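PDB 3QH4: esterase LipW, which probably hydrolyses ester bonds with strict substrate selectivity, as a mycobacterial alpha/beta-hydrolase of the hormone-sensitive-lipase-like family. Local coordinates for residues I27-E32 with F96-L101; W145-A150 with F155-L160; T250-G255 with L265-R270; L109-R114 with A305-A310. All coordinates share one frame; numbering follows the deposited sequence.

Interaction 1 (I27-E32 with F96-L101); sequences IDFTAE and FALGNL
The ring of F29 meets L98 and A97 where the chain before helix 31-56 crosses the loop that follows strand 85-91, a loop whose start probably belongs to this family's oxyanion-hole region. L98 CD1 comes to the rim of the ring, close to its plane, and lies 3.8 Å from F29 CE1. The methyl A97 CB approaches the far end of the same ring obliquely, 3.9 Å from F29 CZ. The side chains of F29 and L98 slide past each other in opposite directions. L98 has CG anti to its carbonyl carbon, a setting that brings CD1 to the ring's rim. I27 makes a looser touch, its CD1 4.4 Å from L98 CD1.

Polar groups on the other side of the first segment shape the backbone that presents F29. D28 OD1 accepts from T30 N at 3.1 Å, a nearly straight bond (169°) that closes an Asx turn, and also from T30 OG1 at 3.0 Å. Both donors reach it from one face of the carboxylate. T30 is also the N-cap residue of the helix, with a weak bond to S33 N. The carbonyl of F29 is taken up by H225, while F214 meets its ring edge to face and A218 and M222 of helix 216-227 add further packing. R38 binds A97 O and so ties the loop to helix 31-56.

Between the two segments themselves the chemistry is purely apolar: van der Waals packing sets where the ring lies against the loop, while the directional bonds of the Asx turn and cap fix the backbone that carries it.

Interaction 2 (W145-A150 with F155-L160); sequences WVVGNA and FDARRL
V146 and F155 form the close-packed centre of this short-range contact between the end of helix 134-148 and the chain leading into strand 160-165. V146 CG1 sits 3.7 Å from F155 CD2, approaching the ring obliquely, and the two side chains cross at about a right angle. The carbonyl oxygen of V146 lies at the rim of the same ring, in its plane. The next residue, V147, repeats the crossed geometry with L160, its CG2 3.8 Å from L160 CD2. V147 CG2 is anti to the carbonyl carbon; its sister CG1, anti to the backbone N (171°), turns to A157 instead. The backbone contributes a single link, F155 N to A150 O at 2.9 Å, beside which the methyl A150 CB and the methylene F155 CB lie 4.1 Å apart.

Packing thins toward A157, whose CB touches A150 CB at 4.0 Å and V147 CG1 at 4.2 Å on the partly exposed margin. A157 itself belongs to a type I turn from D156 to R159, where the chain turns a corner and polar bonds take over. R159 grips D156 OD2 side-on with NE (2.8 Å) and NH2, the oxygen lying close to the guanidinium plane, while D156 OD1 receives R158 N in an Asx turn. R159 NH1 goes on to F315 O near the C terminus.

Inward, F155 packs on I77, V87 and V120 and L160 on V87 and V89, so the contact closes the beta-alpha-beta crossover from strand 118-122 through helix 134-148 to strand 160-165, the strand that leads to the probable nucleophile elbow of the alpha/beta-hydrolase fold.

Interaction 3 (T250-G255 with L265-R270); sequences TLITCG and LDYAQR
The backbone bond from Q269 N to L265 O, 3.0 Å long, secures the helical turn that presents Y267 and A268 to I252 of the neighbouring strand. Across the contact itself there are only hydrocarbon surfaces. I252 divides its two branches between the two helix residues: CD1 reaches the rim of the Y267 ring, near its plane and 4.1 Å from CD2, and CG2 meets A268 CB, also at 4.1 Å. The split follows from the torsions of the isoleucine. CG1 is anti to the backbone N (-179°) and the next bond is extended too, which carries CD1 far from the strand, whereas CG2 stands between the backbone N and the carbonyl carbon and stays short, facing the small methyl of A268. I252 and Y267 cross at about a right angle. The nearest backbones are 7.3 Å apart between the CA atoms of I252 and A268, a spacing that an alanine opposite a branched side chain fills.

Around the pair, T278 and L280 flank I252 on strand 278-283, and L192 and L247 pack on the tyrosine; R270 holds R241 O. On the other side of the strand, L251 and T253 face helix 298-315, while helix 261-273 bridges strands 250-255 and 278-283 as the middle of a beta-alpha-beta unit.

Interaction 4 (L109-R114 with A305-A310); sequences LELARR and AMQGHA
A close helix-helix crossing, built on a glycine, brings R114 of helix 105-115 against G308 of helix 298-315. The axes of the short segments approach to 8.5 Å with a crossing angle of -47°. At the crossing the CA atoms of R114 and G308 are 4.6 Å apart, and R114 CB lies 3.8 Å from G308 CA; with no side chain on the glycine, the arginine rests directly on helix backbone. Its chain then extends along helix 298-315, where NH1 passes 3.7 Å from A305 CB. On the inner side of the crossing L111 CD2 is 3.7 Å from Q307 CB, CG of the leucine lying beside its backbone N (chi1 -68°) and anti to the carbonyl carbon.

In an alpha/beta hydrolase these two helices pack on the same face of the central sheet, and here Q307 and A310 also touch strand 189-193. L111 reaches toward L311 and comes near the residues of the probable nucleophile elbow without touching them.

The arginine is held in place from its own helix. E110 OE1 accepts three bonds: from R114 NE at 2.8 Å, from R114 NH2 at 3.0 Å and from R113 NH2 at 2.9 Å. R114 grips side-on, with the oxygen in the guanidinium plane; its NE arrives on the anti side of the carboxylate, its NH2 from above that plane, and R113 comes from the syn side. R106 forms a salt bridge to OE2, so the buried glutamate is probably ionised. Q301 accepts from R114 NH2, tying the network to helix 298-315, and Q107 binds the amide of Q307.

In the fold
All four contacts are mainly buried, yet they serve different layers. Interactions 3 and 4 meet: L251 CD2 lies 3.7 Å from Q307 CA on the face of strand 250-255 toward helix 298-315, while I252 meets helix 261-273 on the other. Interaction 2 secures an outer corner of the same sheet, its centre about 31 Å from that of interaction 1 and across the chain's centre from it. Interaction 1 joins the chain before helix 31-56 to a loop, away from the sheet packing of interactions 2 and 3. Interactions 1 and 3 are apolar across the interface, interaction 2 adds one backbone bond, and interaction 4 keeps its E110 network within one helix, beside a glycine crossing.

Interaction 1 (I27-E32 with F96-L101)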
loop_
_atom_site.group_PDB
_atom_site.type_symbol
_atom_site.label_atom_id
_atom_site.label_comp_id
_atom_site.label_asym_id
_atom_site.label_seq_id
_atom_site.Cartn_x
_atom_site.Cartn_y
_atom_site.Cartn_z
ATOM N N ILE A 27 -8.798 10.893 11.759
ATOM C CA ILE A 27 -9.395 11.132 10.438
ATOM C C ILE A 27 -10.908 11.056 10.568
ATOM O O ILE A 27 -11.437 10.413 11.479
ATOM C CB ILE A 27 -8.904 10.074 9.404
ATOM C CG1 ILE A 27 -9.139 10.541 7.957
ATOM C CG2 ILE A 27 -9.506 8.681 9.673
ATOM C CD1 ILE A 27 -8.335 9.708 6.949
ATOM N N ASP A 28 -11.599 11.707 9.636
ATOM C CA ASP A 28 -13.043 11.573 9.503
ATOM C C ASP A 28 -13.229 10.937 8.123
ATOM O O ASP A 28 -12.844 11.512 7.118
ATOM C CB ASP A 28 -13.654 12.972 9.581
ATOM C CG ASP A 28 -15.151 12.993 9.342
ATOM O OD1 ASP A 28 -15.736 11.987 8.887
ATOM O OD2 ASP A 28 -15.746 14.063 9.616
ATOM N N PHE A 29 -13.812 9.739 8.079
ATOM C CA PHE A 29 -13.863 9.015 6.801
ATOM C C PHE A 29 -15.269 8.932 6.233
ATOM O O PHE A 29 -15.581 8.024 5.476
ATOM C CB PHE A 29 -13.226 7.616 6.915
ATOM C CG PHE A 29 -12.426 7.215 5.688
ATOM C CD1 PHE A 29 -11.320 7.952 5.310
ATOM C CD2 PHE A 29 -12.774 6.082 4.940
ATOM C CE1 PHE A 29 -10.565 7.598 4.168
ATOM C CE2 PHE A 29 -12.020 5.707 3.794
ATOM C CZ PHE A 29 -10.911 6.470 3.439
ATOM N N THR A 30 -16.115 9.908 6.581
ATOM C CA THR A 30 -17.411 10.037 5.892
ATOM C C THR A 30 -17.172 10.482 4.451
ATOM O O THR A 30 -16.127 11.051 4.143
ATOM C CB THR A 30 -18.345 11.075 6.591
ATOM O OG1 THR A 30 -17.711 12.362 6.595
ATOM C CG2 THR A 30 -18.685 10.636 8.009
ATOM N N ALA A 31 -18.140 10.219 3.577
ATOM C CA ALA A 31 -18.053 10.637 2.180
ATOM C C ALA A 31 -17.797 12.141 2.019
ATOM O O ALA A 31 -16.938 12.531 1.242
ATOM C CB ALA A 31 -19.320 10.219 1.424
ATOM N N GLU A 32 -18.526 12.982 2.756
ATOM C CA GLU A 32 -18.303 14.440 2.710
ATOM C C GLU A 32 -16.891 14.865 3.105
ATOM O O GLU A 32 -16.278 15.745 2.466
ATOM C CB GLU A 32 -19.337 15.173 3.586
ATOM N N PHE A 96 -8.840 3.269 0.005
ATOM C CA PHE A 96 -9.581 3.071 -1.274
ATOM C C PHE A 96 -10.271 4.326 -1.808
ATOM O O PHE A 96 -10.770 4.283 -2.939
ATOM C CB PHE A 96 -10.642 1.933 -1.233
ATOM C CG PHE A 96 -10.132 0.668 -0.666
ATOM C CD1 PHE A 96 -9.329 -0.171 -1.429
ATOM C CD2 PHE A 96 -10.439 0.323 0.651
ATOM C CE1 PHE A 96 -8.826 -1.371 -0.882
ATOM C CE2 PHE A 96 -9.967 -0.874 1.196
ATOM C CZ PHE A 96 -9.140 -1.716 0.431
ATOM N N ALA A 97 -10.291 5.391 -1.005
ATOM C CA ALA A 97 -11.043 6.618 -1.333
ATOM C C ALA A 97 -10.190 7.865 -1.572
ATOM O O ALA A 97 -10.699 8.881 -2.103
ATOM C CB ALA A 97 -12.033 6.900 -0.222
ATOM N N LEU A 98 -8.934 7.846 -1.124
ATOM C CA LEU A 98 -8.071 9.037 -1.219
ATOM C C LEU A 98 -6.824 8.760 -2.031
ATOM O O LEU A 98 -6.412 7.595 -2.176
ATOM C CB LEU A 98 -7.605 9.491 0.172
ATOM C CG LEU A 98 -8.662 9.726 1.233
ATOM C CD1 LEU A 98 -8.029 9.971 2.601
ATOM C CD2 LEU A 98 -9.457 10.926 0.751
ATOM N N GLY A 99 -6.202 9.833 -2.528
ATOM C CA GLY A 99 -4.839 9.738 -3.037
ATOM C C GLY A 99 -4.692 9.709 -4.544
ATOM O O GLY A 99 -5.671 9.696 -5.287
ATOM N N ASN A 100 -3.436 9.715 -4.970
ATOM C CA ASN A 100 -3.042 9.762 -6.381
ATOM C C ASN A 100 -1.536 9.428 -6.429
ATOM O O ASN A 100 -1.006 8.864 -5.464
ATOM C CB ASN A 100 -3.360 11.156 -6.973
ATOM C CG ASN A 100 -2.583 12.305 -6.264
ATOM O OD1 ASN A 100 -1.634 12.065 -5.504
ATOM N ND2 ASN A 100 -2.999 13.548 -6.513
ATOM N N LEU A 101 -0.846 9.766 -7.517
ATOM C CA LEU A 101 0.572 9.415 -7.667
ATOM C C LEU A 101 1.520 10.133 -6.692
ATOM O O LEU A 101 2.660 9.703 -6.508
ATOM C CB LEU A 101 1.019 9.634 -9.123
ATOM C CG LEU A 101 0.253 8.760 -10.134
ATOM C CD1 LEU A 101 0.656 9.155 -11.582
ATOM C CD2 LEU A 101 0.477 7.245 -9.849
#

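Interaction 2 (W145-A150 with F155-L160)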
loop_
_atom_site.group_PDB
_atom_site.type_symbol
_atom_site.label_atom_id
_atom_site.label_comp_id
_atom_site.label_asym_id
_atom_site.label_seq_id
_atom_site.Cartn_x
_atom_site.Cartn_y
_atom_site.Cartn_z
ATOM N N TRP A 145 0.346 -4.578 -18.408
ATOM C CA TRP A 145 1.053 -3.641 -19.273
ATOM C C TRP A 145 2.557 -3.638 -18.982
ATOM O O TRP A 145 3.381 -3.605 -19.912
ATOM C CB TRP A 145 0.438 -2.263 -19.071
ATOM C CG TRP A 145 1.079 -1.121 -19.775
ATOM C CD1 TRP A 145 0.785 -0.664 -21.038
ATOM C CD2 TRP A 145 2.057 -0.216 -19.238
ATOM N NE1 TRP A 145 1.538 0.450 -21.324
ATOM C CE2 TRP A 145 2.313 0.760 -20.239
ATOM C CE3 TRP A 145 2.726 -0.116 -18.006
ATOM C CZ2 TRP A 145 3.225 1.796 -20.055
ATOM C CZ3 TRP A 145 3.620 0.907 -17.824
ATOM C CH2 TRP A 145 3.862 1.860 -18.836
ATOM N N VAL A 146 2.921 -3.715 -17.700
ATOM C CA VAL A 146 4.313 -3.790 -17.284
ATOM C C VAL A 146 4.979 -5.010 -17.904
ATOM O O VAL A 146 6.072 -4.916 -18.455
ATOM C CB VAL A 146 4.421 -3.807 -15.726
ATOM C CG1 VAL A 146 5.777 -4.261 -15.251
ATOM C CG2 VAL A 146 4.051 -2.421 -15.192
ATOM N N VAL A 147 4.300 -6.147 -17.840
ATOM C CA VAL A 147 4.885 -7.378 -18.333
ATOM C C VAL A 147 4.851 -7.384 -19.866
ATOM O O VAL A 147 5.858 -7.711 -20.506
ATOM C CB VAL A 147 4.153 -8.599 -17.733
ATOM C CG1 VAL A 147 4.599 -9.908 -18.415
ATOM C CG2 VAL A 147 4.376 -8.669 -16.214
ATOM N N GLY A 148 3.730 -6.962 -20.453
ATOM C CA GLY A 148 3.567 -7.035 -21.917
ATOM C C GLY A 148 4.538 -6.111 -22.623
ATOM O O GLY A 148 4.951 -6.367 -23.780
ATOM N N ASN A 149 4.933 -5.043 -21.938
ATOM C CA ASN A 149 5.813 -4.037 -22.532
ATOM C C ASN A 149 7.176 -3.988 -21.873
ATOM O O ASN A 149 7.892 -2.981 -21.981
ATOM C CB ASN A 149 5.137 -2.667 -22.458
ATOM C CG ASN A 149 3.863 -2.613 -23.267
ATOM O OD1 ASN A 149 2.750 -2.710 -22.726
ATOM N ND2 ASN A 149 4.009 -2.502 -24.580
ATOM N N ALA A 150 7.553 -5.074 -21.194
ATOM C CA ALA A 150 8.769 -5.070 -20.369
ATOM C C ALA A 150 10.047 -4.726 -21.164
ATOM O O ALA A 150 10.932 -4.019 -20.667
ATOM C CB ALA A 150 8.932 -6.406 -19.637
ATOM N N PHE A 155 12.270 -3.280 -18.258
ATOM C CA PHE A 155 12.038 -4.130 -17.084
ATOM C C PHE A 155 12.400 -5.590 -17.324
ATOM O O PHE A 155 12.295 -6.092 -18.441
ATOM C CB PHE A 155 10.557 -4.094 -16.678
ATOM C CG PHE A 155 10.005 -2.714 -16.451
ATOM C CD1 PHE A 155 10.811 -1.683 -15.983
ATOM C CD2 PHE A 155 8.646 -2.446 -16.691
ATOM C CE1 PHE A 155 10.282 -0.397 -15.772
ATOM C CE2 PHE A 155 8.114 -1.172 -16.496
ATOM C CZ PHE A 155 8.923 -0.148 -16.030
ATOM N N ASP A 156 12.810 -6.266 -16.267
ATOM C CA ASP A 156 12.942 -7.718 -16.260
ATOM C C ASP A 156 11.651 -8.350 -15.710
ATOM O O ASP A 156 11.424 -8.401 -14.494
ATOM C CB ASP A 156 14.158 -8.131 -15.421
ATOM C CG ASP A 156 14.411 -9.642 -15.444
ATOM O OD1 ASP A 156 13.646 -10.380 -16.122
ATOM O OD2 ASP A 156 15.381 -10.088 -14.798
ATOM N N ALA A 157 10.807 -8.850 -16.608
ATOM C CA ALA A 157 9.532 -9.467 -16.202
ATOM C C ALA A 157 9.691 -10.737 -15.377
ATOM O O ALA A 157 8.741 -11.147 -14.689
ATOM C CB ALA A 157 8.654 -9.727 -17.432
ATOM N N ARG A 158 10.872 -11.358 -15.421
ATOM C CA ARG A 158 11.142 -12.512 -14.561
ATOM C C ARG A 158 11.377 -12.117 -13.099
ATOM O O ARG A 158 11.478 -12.995 -12.212
ATOM C CB ARG A 158 12.338 -13.321 -15.071
ATOM N N ARG A 159 11.476 -10.805 -12.842
ATOM C CA ARG A 159 11.695 -10.315 -11.468
ATOM C C ARG A 159 10.646 -9.248 -11.178
ATOM O O ARG A 159 10.947 -8.051 -11.078
ATOM C CB ARG A 159 13.139 -9.819 -11.246
ATOM C CG ARG A 159 14.131 -10.954 -11.196
ATOM C CD ARG A 159 15.543 -10.411 -10.941
ATOM N NE ARG A 159 16.019 -9.685 -12.110
ATOM C CZ ARG A 159 17.036 -8.841 -12.099
ATOM N NH1 ARG A 159 17.691 -8.598 -10.959
ATOM N NH2 ARG A 159 17.392 -8.243 -13.239
ATOM N N LEU A 160 9.404 -9.706 -11.086
ATOM C CA LEU A 160 8.264 -8.819 -10.833
ATOM C C LEU A 160 7.751 -9.022 -9.420
ATOM O O LEU A 160 7.455 -10.159 -9.009
ATOM C CB LEU A 160 7.148 -9.077 -11.845
ATOM C CG LEU A 160 5.770 -8.446 -11.560
ATOM C CD1 LEU A 160 5.830 -6.973 -11.844
ATOM C CD2 LEU A 160 4.712 -9.129 -12.494
#

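Interaction 3 (T250-G255 with L265-R270)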
loop_
_atom_site.group_PDB
_atom_site.type_symbol
_atom_site.label_atom_id
_atom_site.label_comp_id
_atom_site.label_asym_id
_atom_site.label_seq_id
_atom_site.Cartn_x
_atom_site.Cartn_y
_atom_site.Cartn_z
ATOM N N THR A 250 6.802 -13.038 1.112
ATOM C CA THR A 250 6.128 -11.834 1.614
ATOM C C THR A 250 6.982 -11.087 2.642
ATOM O O THR A 250 7.680 -11.737 3.446
ATOM C CB THR A 250 4.799 -12.262 2.283
ATOM O OG1 THR A 250 3.956 -12.857 1.288
ATOM C CG2 THR A 250 4.038 -11.058 2.928
ATOM N N LEU A 251 6.944 -9.744 2.581
ATOM C CA LEU A 251 7.334 -8.886 3.707
ATOM C C LEU A 251 6.061 -8.194 4.127
ATOM O O LEU A 251 5.395 -7.561 3.301
ATOM C CB LEU A 251 8.376 -7.836 3.320
ATOM C CG LEU A 251 8.599 -6.782 4.413
ATOM C CD1 LEU A 251 9.279 -7.385 5.693
ATOM C CD2 LEU A 251 9.466 -5.636 3.841
ATOM N N ILE A 252 5.722 -8.316 5.409
ATOM C CA ILE A 252 4.516 -7.662 5.920
ATOM C C ILE A 252 4.856 -6.900 7.194
ATOM O O ILE A 252 5.459 -7.457 8.122
ATOM C CB ILE A 252 3.353 -8.702 6.067
ATOM C CG1 ILE A 252 2.073 -8.028 6.581
ATOM C CG2 ILE A 252 3.731 -9.874 7.001
ATOM C CD1 ILE A 252 0.817 -8.985 6.550
ATOM N N THR A 253 4.439 -5.631 7.260
ATOM C CA THR A 253 4.889 -4.757 8.333
ATOM C C THR A 253 3.696 -3.982 8.903
ATOM O O THR A 253 2.683 -3.789 8.203
ATOM C CB THR A 253 5.937 -3.752 7.786
ATOM O OG1 THR A 253 5.434 -3.114 6.597
ATOM C CG2 THR A 253 7.261 -4.458 7.457
ATOM N N CYS A 254 3.778 -3.562 10.173
ATOM C CA CYS A 254 2.710 -2.722 10.732
ATOM C C CYS A 254 3.168 -2.092 12.031
ATOM O O CYS A 254 3.946 -2.705 12.760
ATOM C CB CYS A 254 1.480 -3.603 11.013
ATOM S SG CYS A 254 -0.046 -2.641 11.183
ATOM N N GLY A 255 2.708 -0.863 12.309
ATOM C CA GLY A 255 2.918 -0.250 13.637
ATOM C C GLY A 255 2.004 -0.940 14.640
ATOM O O GLY A 255 0.968 -1.459 14.263
ATOM N N LEU A 265 -1.233 -9.608 11.899
ATOM C CA LEU A 265 -0.699 -10.761 12.599
ATOM C C LEU A 265 -1.405 -12.074 12.194
ATOM O O LEU A 265 -0.740 -13.094 12.009
ATOM C CB LEU A 265 -0.783 -10.536 14.111
ATOM C CG LEU A 265 0.123 -9.449 14.672
ATOM C CD1 LEU A 265 -0.228 -9.172 16.146
ATOM C CD2 LEU A 265 1.612 -9.879 14.531
ATOM N N ASP A 266 -2.742 -12.064 12.102
ATOM C CA ASP A 266 -3.509 -13.250 11.686
ATOM C C ASP A 266 -3.045 -13.708 10.292
ATOM O O ASP A 266 -2.822 -14.896 10.042
ATOM C CB ASP A 266 -5.020 -12.934 11.648
ATOM C CG ASP A 266 -5.645 -12.664 13.043
ATOM O OD1 ASP A 266 -5.096 -13.072 14.086
ATOM O OD2 ASP A 266 -6.742 -12.042 13.083
ATOM N N TYR A 267 -2.904 -12.751 9.379
ATOM C CA TYR A 267 -2.566 -13.070 7.981
ATOM C C TYR A 267 -1.147 -13.631 7.914
ATOM O O TYR A 267 -0.891 -14.613 7.214
ATOM C CB TYR A 267 -2.673 -11.815 7.108
ATOM C CG TYR A 267 -2.766 -12.078 5.606
ATOM C CD1 TYR A 267 -3.881 -12.740 5.057
ATOM C CD2 TYR A 267 -1.755 -11.683 4.749
ATOM C CE1 TYR A 267 -3.969 -12.981 3.665
ATOM C CE2 TYR A 267 -1.831 -11.926 3.369
ATOM C CZ TYR A 267 -2.956 -12.553 2.840
ATOM O OH TYR A 267 -3.030 -12.768 1.476
ATOM N N ALA A 268 -0.230 -12.993 8.633
ATOM C CA ALA A 268 1.152 -13.490 8.675
ATOM C C ALA A 268 1.218 -14.938 9.192
ATOM O O ALA A 268 1.925 -15.795 8.619
ATOM C CB ALA A 268 2.024 -12.548 9.534
ATOM N N GLN A 269 0.459 -15.246 10.249
ATOM C CA GLN A 269 0.536 -16.595 10.807
ATOM C C GLN A 269 -0.021 -17.589 9.773
ATOM O O GLN A 269 0.538 -18.667 9.585
ATOM C CB GLN A 269 -0.255 -16.668 12.118
ATOM C CG GLN A 269 -0.520 -18.083 12.579
ATOM C CD GLN A 269 0.695 -18.737 13.166
ATOM O OE1 GLN A 269 1.433 -19.492 12.470
ATOM N NE2 GLN A 269 0.934 -18.474 14.447
ATOM N N ARG A 270 -1.085 -17.196 9.077
ATOM C CA ARG A 270 -1.664 -18.079 8.065
ATOM C C ARG A 270 -0.739 -18.266 6.868
ATOM O O ARG A 270 -0.636 -19.370 6.346
ATOM C CB ARG A 270 -3.049 -17.574 7.658
ATOM C CG ARG A 270 -4.004 -17.652 8.835
ATOM C CD ARG A 270 -5.456 -17.813 8.372
ATOM N NE ARG A 270 -5.876 -16.757 7.457
ATOM C CZ ARG A 270 -6.331 -16.964 6.221
ATOM N NH1 ARG A 270 -6.707 -15.930 5.496
ATOM N NH2 ARG A 270 -6.439 -18.200 5.714
#

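Interaction 4 (L109-R114 with A305-A310)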
loop_
_atom_site.group_PDB
_atom_site.type_symbol
_atom_site.label_atom_id
_atom_site.label_comp_id
_atom_site.label_asym_id
_atom_site.label_seq_id
_atom_site.Cartn_x
_atom_site.Cartn_y
_atom_site.Cartn_z
ATOM N N LEU A 109 10.064 6.280 -3.958
ATOM C CA LEU A 109 11.446 6.692 -4.162
ATOM C C LEU A 109 12.374 5.827 -3.312
ATOM O O LEU A 109 13.472 5.436 -3.745
ATOM C CB LEU A 109 11.656 8.172 -3.806
ATOM C CG LEU A 109 10.970 9.146 -4.779
ATOM C CD1 LEU A 109 10.924 10.507 -4.098
ATOM C CD2 LEU A 109 11.674 9.218 -6.160
ATOM N N GLU A 110 11.932 5.569 -2.083
ATOM C CA GLU A 110 12.737 4.777 -1.145
ATOM C C GLU A 110 12.876 3.351 -1.624
ATOM O O GLU A 110 13.984 2.798 -1.608
ATOM C CB GLU A 110 12.201 4.859 0.290
ATOM C CG GLU A 110 12.207 6.298 0.878
ATOM C CD GLU A 110 13.588 6.884 1.116
ATOM O OE1 GLU A 110 14.588 6.134 1.209
ATOM O OE2 GLU A 110 13.670 8.125 1.203
ATOM N N LEU A 111 11.775 2.751 -2.086
ATOM C CA LEU A 111 11.838 1.380 -2.614
ATOM C C LEU A 111 12.777 1.288 -3.818
ATOM O O LEU A 111 13.648 0.420 -3.864
ATOM C CB LEU A 111 10.451 0.878 -3.019
ATOM C CG LEU A 111 9.442 0.638 -1.897
ATOM C CD1 LEU A 111 8.107 0.164 -2.480
ATOM C CD2 LEU A 111 9.972 -0.389 -0.886
ATOM N N ALA A 112 12.600 2.184 -4.791
ATOM C CA ALA A 112 13.397 2.124 -6.023
ATOM C C ALA A 112 14.885 2.195 -5.702
ATOM O O ALA A 112 15.676 1.391 -6.179
ATOM C CB ALA A 112 12.999 3.268 -6.973
ATOM N N ARG A 113 15.257 3.173 -4.885
ATOM C CA ARG A 113 16.658 3.458 -4.612
ATOM C C ARG A 113 17.288 2.339 -3.774
ATOM O O ARG A 113 18.374 1.808 -4.109
ATOM C CB ARG A 113 16.781 4.784 -3.868
ATOM C CG ARG A 113 18.211 5.080 -3.415
ATOM C CD ARG A 113 18.310 6.481 -2.841
ATOM N NE ARG A 113 17.623 6.604 -1.559
ATOM C CZ ARG A 113 18.164 6.341 -0.377
ATOM N NH1 ARG A 113 19.427 5.887 -0.299
ATOM N NH2 ARG A 113 17.437 6.490 0.726
ATOM N N ARG A 114 16.597 1.967 -2.702
ATOM C CA ARG A 114 17.176 1.012 -1.766
ATOM C C ARG A 114 17.195 -0.426 -2.267
ATOM O O ARG A 114 18.135 -1.188 -1.954
ATOM C CB ARG A 114 16.475 1.098 -0.412
ATOM C CG ARG A 114 16.712 2.453 0.312
ATOM C CD ARG A 114 15.938 2.432 1.608
ATOM N NE ARG A 114 15.736 3.770 2.154
ATOM C CZ ARG A 114 16.165 4.161 3.349
ATOM N NH1 ARG A 114 16.871 3.329 4.118
ATOM N NH2 ARG A 114 15.874 5.391 3.786
ATOM N N ALA A 305 14.565 0.784 5.168
ATOM C CA ALA A 305 15.778 -0.017 4.990
ATOM C C ALA A 305 15.368 -1.480 4.912
ATOM O O ALA A 305 15.921 -2.235 4.094
ATOM C CB ALA A 305 16.749 0.235 6.127
ATOM N N MET A 306 14.391 -1.864 5.750
ATOM C CA MET A 306 13.921 -3.239 5.823
ATOM C C MET A 306 13.256 -3.647 4.510
ATOM O O MET A 306 13.475 -4.751 3.989
ATOM C CB MET A 306 12.947 -3.392 7.000
ATOM C CG MET A 306 12.447 -4.796 7.206
ATOM S SD MET A 306 11.263 -4.874 8.564
ATOM C CE MET A 306 12.293 -4.277 9.908
ATOM N N GLN A 307 12.439 -2.750 3.983
ATOM C CA GLN A 307 11.762 -2.974 2.713
ATOM C C GLN A 307 12.773 -3.095 1.596
ATOM O O GLN A 307 12.638 -3.963 0.742
ATOM C CB GLN A 307 10.827 -1.804 2.415
ATOM C CG GLN A 307 9.639 -1.691 3.365
ATOM C CD GLN A 307 8.884 -0.381 3.123
ATOM O OE1 GLN A 307 9.512 0.653 2.857
ATOM N NE2 GLN A 307 7.559 -0.407 3.250
ATOM N N GLY A 308 13.775 -2.215 1.600
ATOM C CA GLY A 308 14.816 -2.238 0.555
ATOM C C GLY A 308 15.570 -3.550 0.536
ATOM O O GLY A 308 15.792 -4.130 -0.523
ATOM N N HIS A 309 15.905 -4.046 1.717
ATOM C CA HIS A 309 16.695 -5.271 1.824
ATOM C C HIS A 309 15.855 -6.477 1.402
ATOM O O HIS A 309 16.370 -7.391 0.782
ATOM C CB HIS A 309 17.264 -5.423 3.235
ATOM C CG HIS A 309 18.466 -4.557 3.490
ATOM N ND1 HIS A 309 19.575 -4.561 2.659
ATOM C CD2 HIS A 309 18.735 -3.662 4.471
ATOM C CE1 HIS A 309 20.471 -3.704 3.120
ATOM N NE2 HIS A 309 19.984 -3.138 4.212
ATOM N N ALA A 310 14.560 -6.452 1.713
ATOM C CA ALA A 310 13.667 -7.580 1.408
ATOM C C ALA A 310 13.532 -7.741 -0.086
ATOM O O ALA A 310 13.705 -8.846 -0.626
ATOM C CB ALA A 310 12.283 -7.383 2.054
#